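Local coordinates for putative primary metabolism protein HVA1 (Cryptococcus neoformans, PDB 4P5N), which may play a role in primary metabolism and affects the virulence of this fungal pathogen in mammals, at residues N49-L54 with H65-L70; G26-Q31 with F55-N60; G16-T21 with T71-Q76; Q11-G16 with A33-T38. All coordinates share one frame; numbering follows the deposited sequence.

Interaction 1 (N49-L54 with H65-L70); sequences NPPKVL and HNPGTL. With SO4 (sulfate ion), chain H; SO4 (sulfate ion), chain E.
Lys52 NZ and Asn66 OD1 meet 2.7 Å apart at the edge of a cluster that holds two sulfate ions, probably from the crystallisation liquor. The ammonium is gripped several times over. Asn49 O accepts from Lys52 NZ at 2.9 Å, with the nitrogen above its carbonyl plane (37° out of it). Lys52 NZ also bonds to O4 of the chain H sulfate at 3.0 Å, and Lys48 O accepts a further hydrogen bond from it. The bend at chi4 (-77°) sets NZ among these oxygens. Asn66 ND2 donates to both sulfates, to chain H O3 at 2.9 Å and to chain E O3; with OD1 accepting from Lys52, this tells the two ends of the amide apart. Both sulfates also bond Lys48 NZ of the second subunit.

Beside the polar cluster lie proline packing and a backbone pair. The peptide before Pro51 is cis, and Pro51 CG meets Pro67 CG at 3.6 Å, the rings crossing at about a right angle. Val53 CG2 rests on Pro67 CB at 3.8 Å. Val53 and His65 form an antiparallel hydrogen-bonded pair, Val53 N to His65 O being nearly straight (172°). His65 NE2 binds a cadmium ion together with Thr21 OG1.

The pair joins strands 52-56 and 62-65 of the SH3-like Tudor sheet. Strand 52-56 also bonds to strand 26-36, Val53 touches Val32, and Pro67 packs on Val5 and Ile13 of the N-terminal loop.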
loop_
_atom_site.group_PDB
_atom_site.type_symbol
_atom_site.label_atom_id
_atom_site.label_comp_id
_atom_site.label_asym_id
_atom_site.label_seq_id
_atom_site.Cartn_x
_atom_site.Cartn_y
_atom_site.Cartn_z
ATOM N N ASN A 49 -9.094 4.381 0.547
ATOM C CA ASN A 49 -9.304 5.822 0.448
ATOM C C ASN A 49 -8.838 6.398 -0.902
ATOM O O ASN A 49 -7.850 7.148 -0.985
ATOM C CB ASN A 49 -8.594 6.513 1.617
ATOM C CG ASN A 49 -8.721 8.015 1.572
ATOM O OD1 ASN A 49 -9.718 8.561 1.065
ATOM N ND2 ASN A 49 -7.716 8.705 2.105
ATOM N N PRO A 50 -9.565 6.076 -1.976
ATOM C CA PRO A 50 -9.266 6.719 -3.257
ATOM C C PRO A 50 -9.559 8.223 -3.203
ATOM O O PRO A 50 -10.348 8.685 -2.363
ATOM C CB PRO A 50 -10.214 5.993 -4.227
ATOM C CG PRO A 50 -11.391 5.594 -3.363
ATOM C CD PRO A 50 -10.751 5.204 -2.050
ATOM N N PRO A 51 -8.907 9.007 -4.067
ATOM C CA PRO A 51 -7.962 8.545 -5.091
ATOM C C PRO A 51 -6.590 8.139 -4.552
ATOM O O PRO A 51 -6.097 8.698 -3.554
ATOM C CB PRO A 51 -7.838 9.758 -6.027
ATOM C CG PRO A 51 -8.098 10.950 -5.140
ATOM C CD PRO A 51 -9.153 10.460 -4.145
ATOM N N LYS A 52 -6.003 7.136 -5.201
ATOM C CA LYS A 52 -4.637 6.713 -4.890
ATOM C C LYS A 52 -3.833 6.585 -6.168
ATOM O O LYS A 52 -4.335 6.082 -7.172
ATOM C CB LYS A 52 -4.627 5.364 -4.170
ATOM C CG LYS A 52 -4.978 5.448 -2.702
ATOM C CD LYS A 52 -3.909 6.174 -1.899
ATOM C CE LYS A 52 -4.119 5.928 -0.417
ATOM N NZ LYS A 52 -5.234 6.747 0.142
ATOM N N VAL A 53 -2.593 7.057 -6.115
ATOM C CA VAL A 53 -1.636 6.907 -7.200
ATOM C C VAL A 53 -0.739 5.736 -6.794
ATOM O O VAL A 53 -0.118 5.760 -5.740
ATOM C CB VAL A 53 -0.816 8.207 -7.395
ATOM C CG1 VAL A 53 0.236 8.060 -8.493
ATOM C CG2 VAL A 53 -1.732 9.370 -7.765
ATOM N N LEU A 54 -0.684 4.710 -7.640
ATOM C CA LEU A 54 0.144 3.536 -7.372
ATOM C C LEU A 54 1.415 3.643 -8.198
ATOM O O LEU A 54 1.343 3.805 -9.418
ATOM C CB LEU A 54 -0.590 2.231 -7.725
ATOM C CG LEU A 54 -2.013 2.005 -7.189
ATOM C CD1 LEU A 54 -2.452 0.550 -7.308
ATOM C CD2 LEU A 54 -2.226 2.511 -5.772
ATOM N N HIS A 65 -0.250 6.291 -2.890
ATOM C CA HIS A 65 -0.197 7.616 -2.266
ATOM C C HIS A 65 -1.294 8.534 -2.783
ATOM O O HIS A 65 -1.634 8.507 -3.965
ATOM C CB HIS A 65 1.165 8.255 -2.554
ATOM C CG HIS A 65 1.549 9.354 -1.608
ATOM N ND1 HIS A 65 1.027 10.633 -1.675
ATOM C CD2 HIS A 65 2.424 9.364 -0.576
ATOM C CE1 HIS A 65 1.563 11.379 -0.725
ATOM N NE2 HIS A 65 2.422 10.637 -0.048
ATOM N N ASN A 66 -1.837 9.369 -1.904
ATOM C CA ASN A 66 -2.803 10.358 -2.348
ATOM C C ASN A 66 -2.185 11.308 -3.385
ATOM O O ASN A 66 -1.034 11.685 -3.264
ATOM C CB ASN A 66 -3.267 11.161 -1.155
ATOM C CG ASN A 66 -4.018 10.314 -0.154
ATOM O OD1 ASN A 66 -4.597 9.295 -0.511
ATOM N ND2 ASN A 66 -4.046 10.759 1.102
ATOM N N PRO A 67 -2.970 11.724 -4.386
ATOM C CA PRO A 67 -2.392 12.552 -5.462
ATOM C C PRO A 67 -2.102 13.977 -5.035
ATOM O O PRO A 67 -1.169 14.598 -5.537
ATOM C CB PRO A 67 -3.489 12.543 -6.542
ATOM C CG PRO A 67 -4.763 12.211 -5.791
ATOM C CD PRO A 67 -4.337 11.267 -4.696
ATOM N N GLY A 68 -2.918 14.506 -4.133
ATOM C CA GLY A 68 -2.876 15.933 -3.817
ATOM C C GLY A 68 -1.692 16.372 -2.987
ATOM O O GLY A 68 -1.500 17.566 -2.757
ATOM N N THR A 69 -0.887 15.417 -2.537
ATOM C CA THR A 69 0.296 15.726 -1.734
ATOM C C THR A 69 1.548 15.169 -2.390
ATOM O O THR A 69 2.611 15.078 -1.769
ATOM C CB THR A 69 0.176 15.127 -0.331
ATOM O OG1 THR A 69 -0.219 13.752 -0.459
ATOM C CG2 THR A 69 -0.868 15.890 0.459
ATOM N N LEU A 70 1.445 14.784 -3.650
ATOM C CA LEU A 70 2.674 14.462 -4.340
ATOM C C LEU A 70 2.898 15.412 -5.498
ATOM O O LEU A 70 2.000 16.176 -5.858
ATOM C CB LEU A 70 2.755 12.997 -4.720
ATOM C CG LEU A 70 1.631 12.415 -5.543
ATOM C CD1 LEU A 70 1.552 13.052 -6.931
ATOM C CD2 LEU A 70 1.728 10.904 -5.712
HETATM S S SO4 H . -4.396 7.908 3.475
HETATM O O1 SO4 H . -3.946 7.585 4.856
HETATM O O2 SO4 H . -3.285 7.749 2.497
HETATM O O3 SO4 H . -4.955 9.274 3.420
HETATM O O4 SO4 H . -5.407 6.892 3.101
HETATM S S SO4 E . -0.947 12.385 2.446
HETATM O O1 SO4 E . -1.586 12.343 3.786
HETATM O O2 SO4 E . 0.119 13.407 2.539
HETATM O O3 SO4 E . -1.940 12.837 1.410
HETATM O O4 SO4 E . -0.290 11.079 2.189
#

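Interaction 2 (G26-Q31 with F55-N60); sequences GKHEGQ and FTDQNN
The segments 27-31 and 55-58 run 123° apart and come closest at Gly30 and Asp57, whose CA atoms are 4.5 Å from each other. Gly30 has no side chain to hold the strands apart, and its CA sits 3.3 Å from Thr56 O in a CA-H...O contact. Beyond it, two waters take the place of direct backbone bonds: one joins Gln31 N to Thr56 O, the other Gln31 O to Thr56 N.

Next along the chain, the Gln58 amide bonds the backbone of strand 26-36. NE2 gives a nearly straight bond (171°) to Lys27 O at 2.9 Å, and OE1 accepts from Glu29 N at 2.9 Å in the carbonyl plane. The two bonds together fix the flip of the amide. His28 ND1 donates to the anti lone pair of Asp57 OD2 at 2.7 Å, ring and carboxylate lying nearly coplanar (11° apart). Asp57 opens a type I turn that ends at Asn60; its OD1 accepts from Asn59 N, an Asx turn, and from Lys61 N, so the carboxylate is held from both oxygens. Phe55 CZ lies 3.8 Å from His28 CB.

The contact bridges the central strand 26-36 of the SH3-like sheet and strand 52-56. Strands 18-23 and 62-65 flank it, Phe55 touching Val19 and Val63, while His28 stacks on Tyr23 and packs against Glu44 of the second subunit.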
loop_
_atom_site.group_PDB
_atom_site.type_symbol
_atom_site.label_atom_id
_atom_site.label_comp_id
_atom_site.label_asym_id
_atom_site.label_seq_id
_atom_site.Cartn_x
_atom_site.Cartn_y
_atom_site.Cartn_z
ATOM N N GLY A 26 13.946 10.632 3.726
ATOM C CA GLY A 26 13.955 10.020 2.408
ATOM C C GLY A 26 12.886 10.552 1.501
ATOM O O GLY A 26 12.288 11.606 1.761
ATOM N N LYS A 27 12.671 9.834 0.411
ATOM C CA LYS A 27 11.658 10.184 -0.558
ATOM C C LYS A 27 11.073 8.896 -1.142
ATOM O O LYS A 27 11.666 7.794 -1.026
ATOM C CB LYS A 27 12.280 11.033 -1.692
ATOM C CG LYS A 27 13.216 10.240 -2.596
ATOM C CD LYS A 27 13.824 11.030 -3.739
ATOM C CE LYS A 27 14.677 10.093 -4.581
ATOM N NZ LYS A 27 15.343 10.841 -5.683
ATOM N N HIS A 28 9.938 9.048 -1.804
ATOM C CA HIS A 28 9.450 8.011 -2.717
ATOM C C HIS A 28 9.257 8.661 -4.068
ATOM O O HIS A 28 8.427 9.576 -4.220
ATOM C CB HIS A 28 8.134 7.422 -2.230
ATOM C CG HIS A 28 8.229 6.849 -0.856
ATOM N ND1 HIS A 28 8.933 5.697 -0.579
ATOM C CD2 HIS A 28 7.758 7.299 0.332
ATOM C CE1 HIS A 28 8.867 5.443 0.717
ATOM N NE2 HIS A 28 8.161 6.403 1.292
ATOM N N GLU A 29 10.043 8.194 -5.037
ATOM C CA GLU A 29 10.017 8.714 -6.395
ATOM C C GLU A 29 10.015 7.566 -7.392
ATOM O O GLU A 29 10.829 6.651 -7.273
ATOM C CB GLU A 29 11.247 9.592 -6.633
ATOM C CG GLU A 29 11.344 10.149 -8.044
ATOM C CD GLU A 29 12.535 11.077 -8.233
ATOM O OE1 GLU A 29 12.972 11.716 -7.249
ATOM O OE2 GLU A 29 13.048 11.181 -9.376
ATOM N N GLY A 30 9.103 7.596 -8.360
ATOM C CA GLY A 30 9.030 6.522 -9.371
ATOM C C GLY A 30 7.882 6.743 -10.337
ATOM O O GLY A 30 7.174 7.755 -10.262
ATOM N N GLN A 31 7.681 5.802 -11.250
ATOM C CA GLN A 31 6.726 6.034 -12.320
ATOM C C GLN A 31 5.365 5.467 -11.958
ATOM O O GLN A 31 5.260 4.361 -11.402
ATOM C CB GLN A 31 7.227 5.497 -13.683
ATOM C CG GLN A 31 8.124 6.482 -14.444
ATOM C CD GLN A 31 9.464 6.645 -13.773
ATOM O OE1 GLN A 31 9.767 7.673 -13.168
ATOM N NE2 GLN A 31 10.260 5.588 -13.826
ATOM N N PHE A 55 2.564 3.585 -7.527
ATOM C CA PHE A 55 3.862 3.630 -8.206
ATOM C C PHE A 55 4.902 2.824 -7.460
ATOM O O PHE A 55 4.758 2.566 -6.267
ATOM C CB PHE A 55 4.354 5.087 -8.426
ATOM C CG PHE A 55 4.707 5.863 -7.156
ATOM C CD1 PHE A 55 3.721 6.451 -6.354
ATOM C CD2 PHE A 55 6.043 6.080 -6.814
ATOM C CE1 PHE A 55 4.066 7.204 -5.226
ATOM C CE2 PHE A 55 6.397 6.829 -5.695
ATOM C CZ PHE A 55 5.410 7.400 -4.899
ATOM N N THR A 56 5.956 2.423 -8.169
ATOM C CA THR A 56 7.071 1.750 -7.528
ATOM C C THR A 56 8.186 2.755 -7.327
ATOM O O THR A 56 8.547 3.464 -8.260
ATOM C CB THR A 56 7.537 0.577 -8.404
ATOM O OG1 THR A 56 6.437 -0.338 -8.553
ATOM C CG2 THR A 56 8.700 -0.134 -7.766
ATOM N N ASP A 57 8.713 2.843 -6.102
ATOM C CA ASP A 57 9.718 3.854 -5.820
ATOM C C ASP A 57 11.132 3.408 -6.195
ATOM O O ASP A 57 11.326 2.309 -6.749
ATOM C CB ASP A 57 9.621 4.384 -4.371
ATOM C CG ASP A 57 10.209 3.452 -3.332
ATOM O OD1 ASP A 57 10.820 2.407 -3.661
ATOM O OD2 ASP A 57 10.090 3.800 -2.131
ATOM N N GLN A 58 12.105 4.256 -5.868
ATOM C CA GLN A 58 13.503 4.055 -6.276
ATOM C C GLN A 58 14.169 2.883 -5.557
ATOM O O GLN A 58 15.257 2.443 -5.949
ATOM C CB GLN A 58 14.306 5.360 -6.094
ATOM C CG GLN A 58 14.613 5.686 -4.633
ATOM C CD GLN A 58 13.460 6.284 -3.837
ATOM O OE1 GLN A 58 12.387 6.604 -4.358
ATOM N NE2 GLN A 58 13.696 6.441 -2.544
ATOM N N ASN A 59 13.509 2.364 -4.514
ATOM C CA ASN A 59 13.997 1.189 -3.809
ATOM C C ASN A 59 13.142 -0.036 -4.136
ATOM O O ASN A 59 13.143 -1.036 -3.394
ATOM C CB ASN A 59 13.989 1.458 -2.297
ATOM C CG ASN A 59 15.020 2.487 -1.886
ATOM O OD1 ASN A 59 14.735 3.397 -1.092
ATOM N ND2 ASN A 59 16.226 2.368 -2.435
ATOM N N ASN A 60 12.403 0.049 -5.241
ATOM C CA ASN A 60 11.539 -1.042 -5.689
ATOM C C ASN A 60 10.418 -1.373 -4.703
ATOM O O ASN A 60 9.971 -2.532 -4.631
ATOM C CB ASN A 60 12.357 -2.297 -6.055
ATOM C CG ASN A 60 11.570 -3.264 -6.900
ATOM O OD1 ASN A 60 10.751 -2.856 -7.731
ATOM N ND2 ASN A 60 11.782 -4.554 -6.669
HETATM O O HOH W 1 13.127 5.659 1.038
HETATM O O HOH W 2 9.296 3.442 -10.846
HETATM O O HOH W 3 5.932 1.676 -11.317
#

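Interaction 3 (G16-T21 with T71-Q76); sequences GDTVYT and TDLDKQ
Asp17 carries CG anti to its carbonyl carbon (chi1 -72°) and Asp72 carries CG anti to its backbone N (chi1 -174°), and these settings bring the two carboxylates together across the contact. OD2 of Asp17 and OD2 of Asp72 are 2.6 Å apart, with the group planes turned 65° to each other. Two like-charged oxygens so near suggest that one acid probably holds a proton. Asp17 OD2 also accepts from Asn14 N, which fixes the group from the loop side.

Asp74 reaches the same corner by its OD2, which receives Thr18 N at 2.8 Å from above the carboxylate plane. A water also links this oxygen to Gly16 O, just before the strand. Leu73 N bonds to Thr18 O at 2.8 Å, coming in almost in line with the carbonyl.

These bonds attach strand 71-72 to strand 18-23 as one edge strand of the sheet within this chain. The fifth strand pairing antiparallel with the first is the pattern of the SH3-like fold, to which this Tudor domain belongs. Tyr20 and Thr71 form the hydrogen-bonded pair, Thr71 N reaching Tyr20 O at 2.9 Å, whereas Val19 and Asp72 are a non-hydrogen-bonded pair with CA atoms 4.3 Å apart. Leu73 CG packs against Tyr20 CB at 3.9 Å, and Asp72 N donates to Asp7 OD2.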
loop_
_atom_site.group_PDB
_atom_site.type_symbol
_atom_site.label_atom_id
_atom_site.label_comp_id
_atom_site.label_asym_id
_atom_site.label_seq_id
_atom_site.Cartn_x
_atom_site.Cartn_y
_atom_site.Cartn_z
ATOM N N GLY A 16 2.740 6.378 -16.179
ATOM C CA GLY A 16 4.087 6.521 -16.717
ATOM C C GLY A 16 4.833 7.773 -16.280
ATOM O O GLY A 16 6.035 7.891 -16.521
ATOM N N ASP A 17 4.140 8.717 -15.634
ATOM C CA ASP A 17 4.806 9.932 -15.153
ATOM C C ASP A 17 5.628 9.624 -13.912
ATOM O O ASP A 17 5.278 8.741 -13.109
ATOM C CB ASP A 17 3.801 11.027 -14.749
ATOM C CG ASP A 17 3.090 11.678 -15.940
ATOM O OD1 ASP A 17 3.374 11.327 -17.096
ATOM O OD2 ASP A 17 2.227 12.574 -15.704
ATOM N N THR A 18 6.713 10.371 -13.740
ATOM C CA THR A 18 7.475 10.303 -12.506
ATOM C C THR A 18 6.808 11.167 -11.453
ATOM O O THR A 18 6.621 12.363 -11.671
ATOM C CB THR A 18 8.912 10.819 -12.682
ATOM O OG1 THR A 18 9.550 10.121 -13.758
ATOM C CG2 THR A 18 9.711 10.587 -11.410
ATOM N N VAL A 19 6.461 10.552 -10.317
ATOM C CA VAL A 19 5.916 11.284 -9.164
ATOM C C VAL A 19 6.892 11.239 -7.987
ATOM O O VAL A 19 7.755 10.363 -7.921
ATOM C CB VAL A 19 4.510 10.791 -8.748
ATOM C CG1 VAL A 19 3.502 11.141 -9.830
ATOM C CG2 VAL A 19 4.504 9.293 -8.414
ATOM N N TYR A 20 6.719 12.166 -7.047
ATOM C CA TYR A 20 7.655 12.376 -5.952
ATOM C C TYR A 20 6.897 12.780 -4.691
ATOM O O TYR A 20 6.017 13.632 -4.738
ATOM C CB TYR A 20 8.620 13.511 -6.341
ATOM C CG TYR A 20 9.504 14.018 -5.225
ATOM C CD1 TYR A 20 9.058 15.020 -4.339
ATOM C CD2 TYR A 20 10.799 13.525 -5.066
ATOM C CE1 TYR A 20 9.872 15.494 -3.327
ATOM C CE2 TYR A 20 11.626 13.999 -4.053
ATOM C CZ TYR A 20 11.161 14.979 -3.185
ATOM O OH TYR A 20 11.980 15.451 -2.183
ATOM N N THR A 21 7.258 12.178 -3.573
ATOM C CA THR A 21 6.827 12.661 -2.283
ATOM C C THR A 21 7.976 12.550 -1.278
ATOM O O THR A 21 8.653 11.533 -1.238
ATOM C CB THR A 21 5.591 11.903 -1.778
ATOM O OG1 THR A 21 5.217 12.445 -0.514
ATOM C CG2 THR A 21 5.836 10.388 -1.657
ATOM N N THR A 71 4.099 15.372 -6.067
ATOM C CA THR A 71 4.435 16.221 -7.206
ATOM C C THR A 71 4.725 15.365 -8.421
ATOM O O THR A 71 5.506 14.416 -8.334
ATOM C CB THR A 71 5.640 17.126 -6.887
ATOM O OG1 THR A 71 5.343 17.900 -5.729
ATOM C CG2 THR A 71 5.972 18.088 -8.054
ATOM N N ASP A 72 4.083 15.688 -9.549
ATOM C CA ASP A 72 4.367 14.999 -10.804
ATOM C C ASP A 72 5.553 15.730 -11.431
ATOM O O ASP A 72 5.402 16.835 -11.968
ATOM C CB ASP A 72 3.135 15.046 -11.706
ATOM C CG ASP A 72 3.278 14.229 -12.971
ATOM O OD1 ASP A 72 4.393 14.194 -13.564
ATOM O OD2 ASP A 72 2.224 13.682 -13.401
ATOM N N LEU A 73 6.734 15.116 -11.364
ATOM C CA LEU A 73 7.957 15.772 -11.856
ATOM C C LEU A 73 7.946 16.010 -13.351
ATOM O O LEU A 73 8.591 16.942 -13.830
ATOM C CB LEU A 73 9.206 14.967 -11.458
ATOM C CG LEU A 73 9.390 14.827 -9.930
ATOM C CD1 LEU A 73 10.712 14.134 -9.631
ATOM C CD2 LEU A 73 9.303 16.153 -9.170
ATOM N N ASP A 74 7.182 15.201 -14.075
ATOM C CA ASP A 74 7.074 15.375 -15.523
ATOM C C ASP A 74 6.176 16.527 -15.972
ATOM O O ASP A 74 6.099 16.831 -17.159
ATOM C CB ASP A 74 6.656 14.059 -16.175
ATOM C CG ASP A 74 7.756 13.009 -16.106
ATOM O OD1 ASP A 74 8.942 13.369 -16.181
ATOM O OD2 ASP A 74 7.453 11.818 -15.993
ATOM N N LYS A 75 5.483 17.155 -15.026
ATOM C CA LYS A 75 4.599 18.275 -15.332
ATOM C C LYS A 75 5.131 19.576 -14.732
ATOM O O LYS A 75 4.444 20.596 -14.730
ATOM C CB LYS A 75 3.185 17.991 -14.829
ATOM C CG LYS A 75 2.534 16.791 -15.500
ATOM C CD LYS A 75 2.254 17.077 -16.968
ATOM C CE LYS A 75 1.666 15.870 -17.677
ATOM N NZ LYS A 75 2.727 14.918 -18.095
ATOM N N GLN A 76 6.350 19.515 -14.203
ATOM C CA GLN A 76 7.070 20.669 -13.676
ATOM C C GLN A 76 7.818 21.309 -14.834
ATOM O O GLN A 76 8.599 20.629 -15.519
ATOM C CB GLN A 76 8.104 20.216 -12.647
ATOM C CG GLN A 76 7.642 20.063 -11.214
ATOM C CD GLN A 76 8.821 20.039 -10.242
ATOM O OE1 GLN A 76 9.900 19.528 -10.565
ATOM N NE2 GLN A 76 8.619 20.594 -9.056
HETATM O O HOH W 4 8.594 9.441 -16.793
HETATM O O HOH W 5 2.416 12.449 -19.338
HETATM O O HOH W 6 5.859 16.631 -3.375
#

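Interaction 4 (Q11-G16 with A33-T38); sequences QNINVG and ADIVTT. With CD (cadmium ion), chain D.
Val15 lies against a classic beta bulge of this SH3-like Tudor fold, at Ala33 and Asp34 of strand 26-36, both of which face Leu54 of the neighbouring strand 52-56. The bulge also carries a cadmium site, since the Asp34 carboxylate grips the ion with both oxygens. The contact itself is small, burying 196 Å² over the two segments, and sets aliphatic side chains against each other and against backbone carbonyls.

Ile35 provides its centre. CG1 stands anti to the carbonyl carbon, and chi2 (169°) places CD1 against the loop, 3.2 Å from Ile13 O, a close methyl-carbonyl approach. The same methyl carbon meets Ile13 CG2 at 4.0 Å, the two side chains approaching at a slant. Val15 adds a second patch: CG1 is 3.8 Å from Ala33 O and CG2 is 4.2 Å from Asp34 CA, so both methyls rest by Ala33 O, with CG2 also near Asp34. Backbone bonds between Gly16 and Val32 tie the loop to the strand next to this patch, while Ile13 touches Val53 and Pro67.

Asp34 CB points away from the loop. Glu41 of helix 39-44 is the other protein ligand of the ion, and Lys45 NZ hydrogen-bonds to Asp34 OD2, which would help balance its charge. Asp34 OD1 binds cadmium at 2.5 Å and also receives Ile35 N in a weak bond of 2.9 Å, bent to 126°.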
loop_
_atom_site.group_PDB
_atom_site.type_symbol
_atom_site.label_atom_id
_atom_site.label_comp_id
_atom_site.label_asym_id
_atom_site.label_seq_id
_atom_site.Cartn_x
_atom_site.Cartn_y
_atom_site.Cartn_z
ATOM N N GLN A 11 -1.566 19.712 -11.489
ATOM C CA GLN A 11 -1.194 19.145 -12.786
ATOM C C GLN A 11 -1.763 17.748 -12.939
ATOM O O GLN A 11 -1.662 16.941 -12.015
ATOM C CB GLN A 11 0.343 19.124 -12.942
ATOM C CG GLN A 11 0.999 20.501 -12.790
ATOM C CD GLN A 11 0.388 21.533 -13.720
ATOM O OE1 GLN A 11 0.471 21.405 -14.943
ATOM N NE2 GLN A 11 -0.268 22.543 -13.148
ATOM N N ASN A 12 -2.357 17.467 -14.103
ATOM C CA ASN A 12 -2.903 16.147 -14.384
ATOM C C ASN A 12 -1.827 15.069 -14.307
ATOM O O ASN A 12 -0.749 15.206 -14.919
ATOM C CB ASN A 12 -3.562 16.137 -15.770
ATOM C CG ASN A 12 -4.744 17.100 -15.868
ATOM O OD1 ASN A 12 -5.467 17.310 -14.889
ATOM N ND2 ASN A 12 -4.972 17.660 -17.058
ATOM N N ILE A 13 -2.117 13.993 -13.580
ATOM C CA ILE A 13 -1.163 12.898 -13.433
ATOM C C ILE A 13 -1.509 11.800 -14.432
ATOM O O ILE A 13 -2.650 11.386 -14.522
ATOM C CB ILE A 13 -1.171 12.310 -11.998
ATOM C CG1 ILE A 13 -0.855 13.398 -10.953
ATOM C CG2 ILE A 13 -0.214 11.114 -11.913
ATOM C CD1 ILE A 13 -1.191 12.993 -9.527
ATOM N N ASN A 14 -0.512 11.340 -15.181
ATOM C CA ASN A 14 -0.707 10.284 -16.163
ATOM C C ASN A 14 0.097 9.060 -15.775
ATOM O O ASN A 14 1.185 9.180 -15.189
ATOM C CB ASN A 14 -0.264 10.755 -17.551
ATOM C CG ASN A 14 -1.069 11.932 -18.052
ATOM O OD1 ASN A 14 -2.302 11.958 -17.945
ATOM N ND2 ASN A 14 -0.377 12.916 -18.620
ATOM N N VAL A 15 -0.427 7.888 -16.127
ATOM C CA VAL A 15 0.333 6.644 -16.031
ATOM C C VAL A 15 1.641 6.800 -16.809
ATOM O O VAL A 15 1.651 7.349 -17.910
ATOM C CB VAL A 15 -0.498 5.440 -16.516
ATOM C CG1 VAL A 15 0.382 4.210 -16.677
ATOM C CG2 VAL A 15 -1.639 5.176 -15.537
ATOM N N GLY A 16 2.740 6.378 -16.179
ATOM C CA GLY A 16 4.087 6.521 -16.717
ATOM C C GLY A 16 4.833 7.773 -16.280
ATOM O O GLY A 16 6.035 7.891 -16.521
ATOM N N ALA A 33 2.102 3.584 -12.080
ATOM C CA ALA A 33 1.588 2.353 -12.696
ATOM C C ALA A 33 0.084 2.374 -12.879
ATOM O O ALA A 33 -0.444 1.764 -13.821
ATOM C CB ALA A 33 1.995 1.133 -11.890
ATOM N N ASP A 34 -0.605 3.059 -11.966
ATOM C CA ASP A 34 -2.053 3.065 -11.978
ATOM C C ASP A 34 -2.585 4.208 -11.124
ATOM O O ASP A 34 -1.932 4.665 -10.191
ATOM C CB ASP A 34 -2.572 1.728 -11.434
ATOM C CG ASP A 34 -3.942 1.364 -11.955
ATOM O OD1 ASP A 34 -4.592 2.182 -12.655
ATOM O OD2 ASP A 34 -4.389 0.239 -11.643
ATOM N N ILE A 35 -3.779 4.666 -11.476
ATOM C CA ILE A 35 -4.482 5.695 -10.741
ATOM C C ILE A 35 -5.850 5.111 -10.418
ATOM O O ILE A 35 -6.633 4.791 -11.312
ATOM C CB ILE A 35 -4.596 6.977 -11.586
ATOM C CG1 ILE A 35 -3.195 7.510 -11.913
ATOM C CG2 ILE A 35 -5.399 8.033 -10.850
ATOM C CD1 ILE A 35 -3.153 8.600 -12.954
ATOM N N VAL A 36 -6.107 4.941 -9.132
ATOM C CA VAL A 36 -7.313 4.297 -8.635
ATOM C C VAL A 36 -8.279 5.381 -8.161
ATOM O O VAL A 36 -7.905 6.242 -7.341
ATOM C CB VAL A 36 -6.945 3.381 -7.455
ATOM C CG1 VAL A 36 -8.179 2.808 -6.817
ATOM C CG2 VAL A 36 -6.026 2.269 -7.915
ATOM N N THR A 37 -9.508 5.380 -8.683
ATOM C CA THR A 37 -10.430 6.489 -8.380
ATOM C C THR A 37 -11.788 6.087 -7.829
ATOM O O THR A 37 -12.626 6.952 -7.613
ATOM C CB THR A 37 -10.705 7.389 -9.602
ATOM O OG1 THR A 37 -11.229 6.597 -10.668
ATOM C CG2 THR A 37 -9.440 8.094 -10.067
ATOM N N THR A 38 -12.038 4.794 -7.663
ATOM C CA THR A 38 -13.292 4.348 -7.079
ATOM C C THR A 38 -13.027 3.439 -5.892
ATOM O O THR A 38 -11.966 2.809 -5.797
ATOM C CB THR A 38 -14.165 3.570 -8.088
ATOM O OG1 THR A 38 -13.453 2.400 -8.526
ATOM C CG2 THR A 38 -14.534 4.440 -9.291
HETATM CD CD CD D . -6.672 0.762 -13.055
#

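Overall arrangement
All four interactions attach to one antiparallel sheet. Interactions 1 and 2 share strand 52-56, meeting where His65 CB packs on Phe55 CE1; interactions 2 and 4 share strand 26-36 but lie on opposite sides of the chain's centre. Interactions 3 and 4 share Gly16. Interaction 4 is a surface contact of aliphatic groups, whereas the others are partly buried and rich in polar bonds. Their chemistry differs: lysine and amides around sulfate in interaction 1, a glutamine amide, a histidine-aspartate pair and waters in interaction 2, clustered carboxylates in interaction 3. Thr21 and His65, from interactions 3 and 1, bind one cadmium ion together.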